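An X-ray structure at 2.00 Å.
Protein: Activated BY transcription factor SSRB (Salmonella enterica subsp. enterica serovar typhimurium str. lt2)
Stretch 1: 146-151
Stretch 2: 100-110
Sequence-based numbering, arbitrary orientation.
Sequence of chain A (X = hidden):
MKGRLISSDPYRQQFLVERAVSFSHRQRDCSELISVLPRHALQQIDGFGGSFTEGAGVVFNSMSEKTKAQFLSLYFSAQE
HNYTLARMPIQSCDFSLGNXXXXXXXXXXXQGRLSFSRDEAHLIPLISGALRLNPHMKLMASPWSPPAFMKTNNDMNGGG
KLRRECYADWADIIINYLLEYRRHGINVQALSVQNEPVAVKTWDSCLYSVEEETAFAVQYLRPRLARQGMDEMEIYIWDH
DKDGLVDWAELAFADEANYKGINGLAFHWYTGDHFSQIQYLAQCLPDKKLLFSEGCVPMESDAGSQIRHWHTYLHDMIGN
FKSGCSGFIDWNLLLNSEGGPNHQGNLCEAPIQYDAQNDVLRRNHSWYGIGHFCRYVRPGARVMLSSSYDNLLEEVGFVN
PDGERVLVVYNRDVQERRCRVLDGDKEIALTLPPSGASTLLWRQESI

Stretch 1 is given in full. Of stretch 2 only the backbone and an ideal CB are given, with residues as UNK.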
ATOM      1  N   PRO A 146      -8.343 -30.381 -19.716  1.00 17.41           N
ATOM      2  CA  PRO A 146      -7.857 -31.252 -20.790  1.00 17.31           C
ATOM      3  C   PRO A 146      -9.079 -32.066 -21.226  1.00 17.56           C
ATOM      4  O   PRO A 146     -10.131 -31.991 -20.585  1.00 17.48           O
ATOM      5  CB  PRO A 146      -6.822 -32.136 -20.088  1.00 16.61           C
ATOM      6  CG  PRO A 146      -6.334 -31.271 -18.953  1.00 18.50           C
ATOM      7  CD  PRO A 146      -7.630 -30.654 -18.455  1.00 17.00           C
ATOM      8  N   PRO A 147      -8.963 -32.848 -22.313  1.00 17.56           N
ATOM      9  CA  PRO A 147     -10.109 -33.651 -22.764  1.00 17.93           C
ATOM     10  C   PRO A 147     -10.531 -34.588 -21.631  1.00 17.67           C
ATOM     11  O   PRO A 147      -9.700 -34.982 -20.814  1.00 17.75           O
ATOM     12  CB  PRO A 147      -9.548 -34.415 -23.963  1.00 17.71           C
ATOM     13  CG  PRO A 147      -8.469 -33.491 -24.485  1.00 17.58           C
ATOM     14  CD  PRO A 147      -7.809 -33.013 -23.213  1.00 16.49           C
ATOM     15  N   ALA A 148     -11.811 -34.950 -21.592  1.00 17.63           N
ATOM     16  CA  ALA A 148     -12.328 -35.822 -20.541  1.00 18.55           C
ATOM     17  C   ALA A 148     -11.563 -37.129 -20.344  1.00 18.46           C
ATOM     18  O   ALA A 148     -11.210 -37.474 -19.215  1.00 18.08           O
ATOM     19  CB  ALA A 148     -13.809 -36.124 -20.790  1.00 19.42           C
ATOM     20  N   PHE A 149     -11.296 -37.853 -21.429  1.00 18.14           N
ATOM     21  CA  PHE A 149     -10.601 -39.132 -21.308  1.00 19.88           C
ATOM     22  C   PHE A 149      -9.177 -39.042 -20.770  1.00 19.62           C
ATOM     23  O   PHE A 149      -8.595 -40.057 -20.391  1.00 20.72           O
ATOM     24  CB  PHE A 149     -10.604 -39.896 -22.643  1.00 19.31           C
ATOM     25  CG  PHE A 149      -9.670 -39.338 -23.682  1.00 19.98           C
ATOM     26  CD1 PHE A 149     -10.025 -38.224 -24.437  1.00 20.02           C
ATOM     27  CD2 PHE A 149      -8.440 -39.949 -23.924  1.00 18.43           C
ATOM     28  CE1 PHE A 149      -9.172 -37.727 -25.427  1.00 18.28           C
ATOM     29  CE2 PHE A 149      -7.580 -39.459 -24.909  1.00 20.36           C
ATOM     30  CZ  PHE A 149      -7.948 -38.347 -25.662  1.00 19.32           C
ATOM     31  N   MET A 150      -8.620 -37.834 -20.725  1.00 19.53           N
ATOM     32  CA  MET A 150      -7.264 -37.648 -20.214  1.00 19.68           C
ATOM     33  C   MET A 150      -7.254 -37.345 -18.717  1.00 20.22           C
ATOM     34  O   MET A 150      -6.190 -37.156 -18.127  1.00 19.33           O
ATOM     35  CB  MET A 150      -6.561 -36.504 -20.953  1.00 20.24           C
ATOM     36  CG  MET A 150      -6.212 -36.797 -22.401  1.00 21.51           C
ATOM     37  SD  MET A 150      -5.042 -35.581 -23.053  1.00 25.57           S
ATOM     38  CE  MET A 150      -5.056 -36.006 -24.780  1.00 23.83           C
ATOM     39  N   LYS A 151      -8.434 -37.316 -18.107  1.00 18.88           N
ATOM     40  CA  LYS A 151      -8.553 -36.998 -16.688  1.00 18.85           C
ATOM     41  C   LYS A 151      -8.977 -38.164 -15.801  1.00 19.76           C
ATOM     42  O   LYS A 151      -9.579 -39.137 -16.262  1.00 19.06           O
ATOM     43  CB  LYS A 151      -9.536 -35.837 -16.512  1.00 17.71           C
ATOM     44  CG  LYS A 151      -9.197 -34.628 -17.378  1.00 16.99           C
ATOM     45  CD  LYS A 151     -10.274 -33.562 -17.318  1.00 18.63           C
ATOM     46  CE  LYS A 151     -10.411 -32.973 -15.922  1.00 18.09           C
ATOM     47  NZ  LYS A 151     -11.574 -32.048 -15.856  1.00 16.26           N
ATOM     48  N   UNK A 100     -16.285 -28.781 -24.945  1.00 19.38           N
ATOM     49  CA  UNK A 100     -15.721 -29.184 -26.231  1.00 19.50           C
ATOM     50  C   UNK A 100     -14.210 -29.322 -26.108  1.00 20.11           C
ATOM     51  O   UNK A 100     -13.566 -28.571 -25.371  1.00 17.56           O
ATOM     52  CB  UNK A 100     -16.081 -28.177 -27.325  1.00 19.50           C
ATOM     53  N   UNK A 101     -13.658 -30.313 -26.802  1.00 19.30           N
ATOM     54  CA  UNK A 101     -12.219 -30.569 -26.783  1.00 19.44           C
ATOM     55  C   UNK A 101     -11.748 -30.788 -28.213  1.00 19.66           C
ATOM     56  O   UNK A 101     -12.556 -31.042 -29.105  1.00 20.27           O
ATOM     57  CB  UNK A 101     -11.879 -31.775 -25.904  1.00 19.44           C
ATOM     58  N   UNK A 102     -10.440 -30.702 -28.431  1.00 19.26           N
ATOM     59  CA  UNK A 102      -9.880 -30.873 -29.768  1.00 20.06           C
ATOM     60  C   UNK A 102      -9.739 -32.340 -30.172  1.00 20.85           C
ATOM     61  O   UNK A 102      -9.523 -32.655 -31.341  1.00 20.90           O
ATOM     62  CB  UNK A 102      -8.514 -30.188 -29.846  1.00 20.06           C
ATOM     63  N   UNK A 103      -9.867 -33.230 -29.194  1.00 22.64           N
ATOM     64  CA  UNK A 103      -9.804 -34.672 -29.424  1.00 24.91           C
ATOM     65  C   UNK A 103     -10.693 -35.291 -28.341  1.00 25.41           C
ATOM     66  O   UNK A 103     -10.602 -34.916 -27.174  1.00 25.68           O
ATOM     67  CB  UNK A 103      -8.372 -35.207 -29.373  1.00 24.91           C
ATOM     68  N   UNK A 104     -11.554 -36.232 -28.720  1.00 26.88           N
ATOM     69  CA  UNK A 104     -12.480 -36.816 -27.754  1.00 28.41           C
ATOM     70  C   UNK A 104     -12.280 -38.257 -27.307  1.00 27.49           C
ATOM     71  O   UNK A 104     -12.952 -38.710 -26.380  1.00 26.82           O
ATOM     72  CB  UNK A 104     -13.889 -36.714 -28.341  1.00 28.41           C
ATOM     73  N   UNK A 105     -11.376 -38.983 -27.954  1.00 25.10           N
ATOM     74  CA  UNK A 105     -11.130 -40.365 -27.563  1.00 23.17           C
ATOM     75  C   UNK A 105      -9.669 -40.720 -27.760  1.00 22.69           C
ATOM     76  O   UNK A 105      -8.964 -40.068 -28.529  1.00 22.46           O
ATOM     77  CB  UNK A 105     -12.020 -41.320 -28.361  1.00 23.17           C
ATOM     78  N   UNK A 106      -9.223 -41.763 -27.070  1.00 23.08           N
ATOM     79  CA  UNK A 106      -7.844 -42.215 -27.183  1.00 24.75           C
ATOM     80  C   UNK A 106      -7.587 -42.688 -28.611  1.00 26.23           C
ATOM     81  O   UNK A 106      -6.482 -42.535 -29.137  1.00 26.31           O
ATOM     82  CB  UNK A 106      -7.549 -43.330 -26.178  1.00 24.75           C
ATOM     83  N   UNK A 107      -8.614 -43.255 -29.239  1.00 25.77           N
ATOM     84  CA  UNK A 107      -8.482 -43.744 -30.606  1.00 28.00           C
ATOM     85  C   UNK A 107      -8.190 -42.594 -31.566  1.00 27.38           C
ATOM     86  O   UNK A 107      -7.263 -42.674 -32.370  1.00 28.23           O
ATOM     87  CB  UNK A 107      -9.751 -44.483 -31.034  1.00 28.00           C
ATOM     88  N   UNK A 108      -8.977 -41.525 -31.484  1.00 26.26           N
ATOM     89  CA  UNK A 108      -8.764 -40.377 -32.356  1.00 26.77           C
ATOM     90  C   UNK A 108      -7.391 -39.775 -32.081  1.00 25.74           C
ATOM     91  O   UNK A 108      -6.710 -39.312 -32.998  1.00 24.50           O
ATOM     92  CB  UNK A 108      -9.863 -39.331 -32.158  1.00 26.77           C
ATOM     93  N   UNK A 109      -6.986 -39.783 -30.813  1.00 24.51           N
ATOM     94  CA  UNK A 109      -5.685 -39.249 -30.430  1.00 25.06           C
ATOM     95  C   UNK A 109      -4.595 -40.057 -31.129  1.00 26.28           C
ATOM     96  O   UNK A 109      -3.717 -39.503 -31.786  1.00 26.18           O
ATOM     97  CB  UNK A 109      -5.502 -39.281 -28.911  1.00 25.06           C
ATOM     98  N   UNK A 110      -4.665 -41.374 -30.976  1.00 27.18           N
ATOM     99  CA  UNK A 110      -3.693 -42.275 -31.587  1.00 29.71           C
ATOM    100  C   UNK A 110      -3.617 -42.121 -33.103  1.00 28.80           C
ATOM    101  O   UNK A 110      -2.542 -42.231 -33.693  1.00 29.65           O
ATOM    102  CB  UNK A 110      -4.038 -43.724 -31.236  1.00 29.71           C
TER

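Stretch 1 offers an apolar surface built from the P147 ring, the F149 ring and the tip of M150, with no charged group facing across. No direct hydrogen bond joins the stretches, so the rules to be read here are mainly those of shape and packing.

Position 100 has nothing of stretch 1 within reach of its CB, and its extended backbone (phi/psi -160/143) sets no strong preference. The residue is Y100, and it makes no contact here.

At position 101 the CB points toward stretch 1, and the ideal atom lies 4.0 Å from P147 CB. That is already packing distance, so a small apolar residue suffices; a longer one would have to lead its outer atoms around the proline. The residue is A101, whose CB meets P147 CB at 4.0 Å.

Position 102 points sideways and finds no neighbour in stretch 1, which leaves the choice open. It is Y102, whose OH is hydrogen-bonded elsewhere in the structure.

Position 103 is more telling. Its CB also points sideways, yet the ideal atom is 4.8 Å from F149 CE1 and 5.2 Å from P147 CG, with M150 CE beyond. Those gaps invite a medium apolar side chain, and the extended backbone (-150/134) suits a beta-branched one; valine, isoleucine or leucine would all be plausible. The residue is V103, chi1 64° (p). Its CG1 serves all three neighbours, at 3.8 Å from P147 CG, 3.9 Å from F149 CE1 and 4.3 Å from M150 CE. The packing has a price: V103 O lies 3.4 Å from P147 CB and near the plane of the F149 ring, and has no hydrogen-bonding partner in the model.

Position 104 turns its CB away, so polar residues are acceptable and the backbone does the work. It is D104. Its O approaches F149 CD1 at 3.5 Å, and a water bridges the stretches, donating to D104 O (2.9 Å from the water O) and accepting from F149 N (3.1 Å).

Position 105 also points away, just before the helix begins, where serine, threonine, aspartate or asparagine could cap. The residue is S105, and its OG accepts from the backbone N of position 108 at 3.1 Å, a capping bond. Its O lies 3.5 Å from F149 CZ.

Position 106 opens the helix, its ideal CB 4.1 Å from F149 CE2, pointing sideways. A small residue fits beside the ring, polar or not. It is S106; its N lies over one face of the F149 ring, 3.6 Å from CE2.

Positions 107 and 108 do not touch stretch 1, so helix-compatible residues of many kinds would serve. They are A107 and D108.

Position 109 points toward stretch 1, its ideal CB 4.2 Å from F149 CZ and 5.3 Å from M150 CE. Leucine or methionine would suit. It is L109 (chi1 t, chi2 p): CD2 sits near the plane of the F149 ring, 4.1 Å from F149 CE2, and 4.0 Å from M150 CE.

Position 110 is out of reach and could readily be polar; it is Q110.

Stretch 2, residues 100-110: YAYVDSSADLQ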
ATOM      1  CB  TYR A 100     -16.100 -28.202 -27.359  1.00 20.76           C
ATOM      2  CG  TYR A 100     -15.515 -26.806 -27.276  1.00 21.38           C
ATOM      3  CD1 TYR A 100     -14.197 -26.549 -27.663  1.00 22.16           C
ATOM      4  CD2 TYR A 100     -16.284 -25.740 -26.817  1.00 21.85           C
ATOM      5  CE1 TYR A 100     -13.661 -25.261 -27.592  1.00 21.90           C
ATOM      6  CE2 TYR A 100     -15.759 -24.450 -26.740  1.00 22.79           C
ATOM      7  CZ  TYR A 100     -14.448 -24.218 -27.125  1.00 24.29           C
ATOM      8  OH  TYR A 100     -13.926 -22.946 -27.014  1.00 25.00           O
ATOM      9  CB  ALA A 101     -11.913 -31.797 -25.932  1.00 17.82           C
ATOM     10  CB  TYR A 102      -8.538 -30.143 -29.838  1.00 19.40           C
ATOM     11  CG  TYR A 102      -8.670 -28.679 -29.469  1.00 20.13           C
ATOM     12  CD1 TYR A 102      -7.724 -28.054 -28.659  1.00 20.34           C
ATOM     13  CD2 TYR A 102      -9.750 -27.922 -29.925  1.00 19.26           C
ATOM     14  CE1 TYR A 102      -7.850 -26.710 -28.308  1.00 20.22           C
ATOM     15  CE2 TYR A 102      -9.886 -26.574 -29.583  1.00 19.92           C
ATOM     16  CZ  TYR A 102      -8.931 -25.977 -28.774  1.00 20.74           C
ATOM     17  OH  TYR A 102      -9.050 -24.647 -28.433  1.00 22.38           O
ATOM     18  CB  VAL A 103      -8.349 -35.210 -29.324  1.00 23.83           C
ATOM     19  CG1 VAL A 103      -7.803 -35.017 -27.921  1.00 26.26           C
ATOM     20  CG2 VAL A 103      -8.318 -36.679 -29.712  1.00 26.23           C
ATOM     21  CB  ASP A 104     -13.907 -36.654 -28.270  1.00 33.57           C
ATOM     22  CG  ASP A 104     -14.286 -35.202 -28.465  1.00 38.85           C
ATOM     23  OD1 ASP A 104     -14.310 -34.457 -27.461  1.00 41.60           O
ATOM     24  OD2 ASP A 104     -14.549 -34.807 -29.622  1.00 42.60           O
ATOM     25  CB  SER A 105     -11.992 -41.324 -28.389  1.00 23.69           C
ATOM     26  OG  SER A 105     -11.564 -41.358 -29.741  1.00 21.23           O
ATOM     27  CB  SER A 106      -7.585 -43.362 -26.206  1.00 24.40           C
ATOM     28  OG  SER A 106      -8.495 -44.424 -26.433  1.00 27.43           O
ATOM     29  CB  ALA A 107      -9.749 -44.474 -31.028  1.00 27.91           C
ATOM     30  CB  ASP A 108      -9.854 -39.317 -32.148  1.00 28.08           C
ATOM     31  CG  ASP A 108     -11.223 -39.783 -32.616  1.00 31.36           C
ATOM     32  OD1 ASP A 108     -11.284 -40.724 -33.433  1.00 32.52           O
ATOM     33  OD2 ASP A 108     -12.241 -39.204 -32.181  1.00 32.44           O
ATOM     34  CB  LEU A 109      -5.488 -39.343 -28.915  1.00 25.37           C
ATOM     35  CG  LEU A 109      -4.094 -38.957 -28.409  1.00 26.31           C
ATOM     36  CD1 LEU A 109      -3.842 -37.485 -28.688  1.00 27.47           C
ATOM     37  CD2 LEU A 109      -3.979 -39.246 -26.922  1.00 27.54           C
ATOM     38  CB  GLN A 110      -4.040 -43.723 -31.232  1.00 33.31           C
ATOM     39  CG  GLN A 110      -3.675 -44.104 -29.805  1.00 40.01           C
ATOM     40  CD  GLN A 110      -4.399 -45.347 -29.327  1.00 43.02           C
ATOM     41  OE1 GLN A 110      -4.510 -46.335 -30.054  1.00 44.92           O
ATOM     42  NE2 GLN A 110      -4.890 -45.307 -28.091  1.00 45.32           N
TER
HETATM   43  O   HOH W   1     -13.255 -37.418 -23.797  1.00 25.29           O
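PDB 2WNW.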